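Long-range contact in N-isopropylammelide isopropylaminohydrolase (Burkholderia multivorans ATCC 17616, PDB 6NBO), which belongs to the amidohydrolase family of TIM-barrel proteins and holds zinc ions at a histidine- and aspartate-lined site: residues 367-372 and 385-390. Numbering follows the deposited sequence.
Sequences VVLVDA and RRLVVS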
ATOM      1  N   VAL A 367       0.054   3.858  16.632  1.00 23.25           N
ATOM      2  CA  VAL A 367      -1.116   3.377  17.355  1.00 26.81           C
ATOM      3  C   VAL A 367      -2.320   4.201  16.922  1.00 26.84           C
ATOM      4  O   VAL A 367      -2.258   5.434  16.885  1.00 26.13           O
ATOM      5  CB  VAL A 367      -0.944   3.448  18.886  1.00 28.04           C
ATOM      6  CG1 VAL A 367      -2.159   2.847  19.574  1.00 27.64           C
ATOM      7  CG2 VAL A 367       0.324   2.721  19.337  1.00 31.10           C
ATOM      8  N   VAL A 368      -3.414   3.515  16.603  1.00 25.78           N
ATOM      9  CA  VAL A 368      -4.645   4.134  16.126  1.00 20.76           C
ATOM     10  C   VAL A 368      -5.764   3.651  17.033  1.00 23.46           C
ATOM     11  O   VAL A 368      -5.989   2.440  17.142  1.00 26.85           O
ATOM     12  CB  VAL A 368      -4.917   3.769  14.655  1.00 24.53           C
ATOM     13  CG1 VAL A 368      -6.227   4.401  14.140  1.00 22.29           C
ATOM     14  CG2 VAL A 368      -3.735   4.183  13.793  1.00 23.35           C
ATOM     15  N   LEU A 369      -6.445   4.580  17.712  1.00 24.98           N
ATOM     16  CA  LEU A 369      -7.543   4.223  18.604  1.00 26.85           C
ATOM     17  C   LEU A 369      -8.868   4.465  17.898  1.00 30.33           C
ATOM     18  O   LEU A 369      -9.056   5.526  17.293  1.00 27.74           O
ATOM     19  CB  LEU A 369      -7.505   5.035  19.901  1.00 24.03           C
ATOM     20  CG  LEU A 369      -6.233   4.934  20.744  1.00 26.64           C
ATOM     21  CD1 LEU A 369      -6.473   5.603  22.099  1.00 25.52           C
ATOM     22  CD2 LEU A 369      -5.806   3.478  20.899  1.00 27.78           C
ATOM     23  N   VAL A 370      -9.788   3.494  17.991  1.00 25.95           N
ATOM     24  CA  VAL A 370     -11.140   3.634  17.442  1.00 25.62           C
ATOM     25  C   VAL A 370     -12.160   3.107  18.439  1.00 28.62           C
ATOM     26  O   VAL A 370     -11.911   2.115  19.137  1.00 28.43           O
ATOM     27  CB  VAL A 370     -11.307   2.904  16.084  1.00 24.81           C
ATOM     28  CG1 VAL A 370     -10.502   3.599  15.025  1.00 25.67           C
ATOM     29  CG2 VAL A 370     -10.930   1.429  16.190  1.00 26.54           C
ATOM     30  N   ASP A 371     -13.314   3.780  18.509  1.00 25.97           N
ATOM     31  CA  ASP A 371     -14.422   3.337  19.356  1.00 27.20           C
ATOM     32  C   ASP A 371     -15.209   2.292  18.577  1.00 34.49           C
ATOM     33  O   ASP A 371     -16.077   2.625  17.765  1.00 31.48           O
ATOM     34  CB  ASP A 371     -15.313   4.511  19.762  1.00 42.28           C
ATOM     35  CG  ASP A 371     -16.553   4.073  20.568  1.00 60.25           C
ATOM     36  OD1 ASP A 371     -16.595   2.912  21.034  1.00 63.03           O
ATOM     37  OD2 ASP A 371     -17.491   4.892  20.731  1.00 61.61           O
ATOM     38  N   ALA A 372     -14.896   1.021  18.819  1.00 32.98           N
ATOM     39  CA  ALA A 372     -15.605  -0.099  18.221  1.00 28.06           C
ATOM     40  C   ALA A 372     -15.549  -1.260  19.200  1.00 31.21           C
ATOM     41  O   ALA A 372     -14.572  -1.419  19.935  1.00 32.28           O
ATOM     42  CB  ALA A 372     -15.000  -0.512  16.874  1.00 25.62           C
ATOM     43  N   ARG A 385     -10.874   7.955  13.601  1.00 24.62           N
ATOM     44  CA  ARG A 385      -9.688   7.673  14.409  1.00 23.88           C
ATOM     45  C   ARG A 385      -9.661   8.662  15.567  1.00 25.03           C
ATOM     46  O   ARG A 385      -9.370   9.851  15.381  1.00 27.78           O
ATOM     47  CB  ARG A 385      -8.404   7.773  13.588  1.00 22.71           C
ATOM     48  CG  ARG A 385      -8.399   7.042  12.263  1.00 24.88           C
ATOM     49  CD  ARG A 385      -8.898   5.600  12.352  1.00 23.58           C
ATOM     50  NE  ARG A 385     -10.241   5.440  11.793  1.00 25.73           N
ATOM     51  CZ  ARG A 385     -10.489   5.177  10.509  1.00 24.46           C
ATOM     52  NH1 ARG A 385      -9.491   5.050   9.642  1.00 23.09           N
ATOM     53  NH2 ARG A 385     -11.741   5.039  10.092  1.00 22.10           N
ATOM     54  N   ARG A 386      -9.985   8.189  16.765  1.00 24.26           N
ATOM     55  CA  ARG A 386      -9.986   9.085  17.915  1.00 26.01           C
ATOM     56  C   ARG A 386      -8.588   9.630  18.195  1.00 27.19           C
ATOM     57  O   ARG A 386      -8.429  10.806  18.553  1.00 26.75           O
ATOM     58  CB  ARG A 386     -10.522   8.359  19.142  1.00 28.63           C
ATOM     59  CG  ARG A 386     -10.624   9.298  20.332  1.00 45.67           C
ATOM     60  CD  ARG A 386     -10.601   8.546  21.624  1.00 54.96           C
ATOM     61  NE  ARG A 386     -11.801   7.741  21.788  1.00 59.85           N
ATOM     62  CZ  ARG A 386     -11.916   6.779  22.691  1.00 73.39           C
ATOM     63  NH1 ARG A 386     -10.895   6.509  23.499  1.00 73.84           N
ATOM     64  NH2 ARG A 386     -13.044   6.085  22.782  1.00 74.41           N
ATOM     65  N   LEU A 387      -7.570   8.797  18.019  1.00 26.30           N
ATOM     66  CA  LEU A 387      -6.181   9.155  18.283  1.00 25.73           C
ATOM     67  C   LEU A 387      -5.306   8.468  17.253  1.00 26.44           C
ATOM     68  O   LEU A 387      -5.511   7.291  16.955  1.00 28.19           O
ATOM     69  CB  LEU A 387      -5.736   8.722  19.687  1.00 25.73           C
ATOM     70  CG  LEU A 387      -4.286   9.064  20.060  1.00 28.51           C
ATOM     71  CD1 LEU A 387      -4.119  10.572  20.183  1.00 28.53           C
ATOM     72  CD2 LEU A 387      -3.884   8.385  21.359  1.00 27.59           C
ATOM     73  N   VAL A 388      -4.348   9.200  16.691  1.00 24.72           N
ATOM     74  CA  VAL A 388      -3.309   8.603  15.861  1.00 24.18           C
ATOM     75  C   VAL A 388      -1.978   8.988  16.481  1.00 27.09           C
ATOM     76  O   VAL A 388      -1.709  10.177  16.708  1.00 24.85           O
ATOM     77  CB  VAL A 388      -3.389   9.039  14.386  1.00 26.27           C
ATOM     78  CG1 VAL A 388      -2.308   8.328  13.570  1.00 22.45           C
ATOM     79  CG2 VAL A 388      -4.774   8.727  13.800  1.00 24.17           C
ATOM     80  N   VAL A 389      -1.170   7.979  16.790  1.00 23.72           N
ATOM     81  CA  VAL A 389       0.204   8.150  17.239  1.00 25.10           C
ATOM     82  C   VAL A 389       1.099   7.603  16.145  1.00 27.41           C
ATOM     83  O   VAL A 389       0.859   6.502  15.634  1.00 25.41           O
ATOM     84  CB  VAL A 389       0.461   7.416  18.565  1.00 22.47           C
ATOM     85  CG1 VAL A 389       1.913   7.589  18.987  1.00 24.07           C
ATOM     86  CG2 VAL A 389      -0.500   7.917  19.630  1.00 25.66           C
ATOM     87  N   SER A 390       2.117   8.363  15.773  1.00 23.63           N
ATOM     88  CA  SER A 390       3.024   7.913  14.732  1.00 24.25           C
ATOM     89  C   SER A 390       4.445   8.124  15.211  1.00 25.46           C
ATOM     90  O   SER A 390       4.806   9.238  15.603  1.00 28.11           O
ATOM     91  CB  SER A 390       2.773   8.664  13.424  1.00 25.23           C
ATOM     92  OG  SER A 390       3.667   8.217  12.427  1.00 24.51           O
TER
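Val367 and Val389 form a hydrogen-bonded antiparallel pair: Val367 N reaches Val389 O at 2.9 Å, and Val389 N returns a straighter bond to Val367 O at 2.8 Å (169° at the hydrogen). Beta-branched residues suit this extended backbone, and their CB atoms stand 4.2 Å apart on one face. Val368, paired with Val388 without hydrogen bonds, turns to the other face. Its CG1, anti to the backbone N (chi1 179°), meets Arg385 CD at 3.4 Å, where the arginine's aliphatic part serves as apolar surface. Leu369 returns to the first face, its long branched chain suiting a buried place beside Ala57; its CD1 packs 3.9 Å from Leu387 CD2, the two side chains running alongside each other in one direction. At this pair the ladder becomes irregular: Leu369 N still bonds Leu387 O, but Leu369 O is taken by Arg386 N, one residue earlier, in a more bent bond (132°). Val370 CG1 lies 3.7 Å from both Arg385 CD and Arg385 NE, while Arg385 NH2 bonds Pro383 O and NH1 forms a salt bridge with Asp317. The strands, joined through helix 375-381, lie between strands 56-66 and 393-397; Val367 touches Ile14 and Leu369 Val17 of strand 11-17.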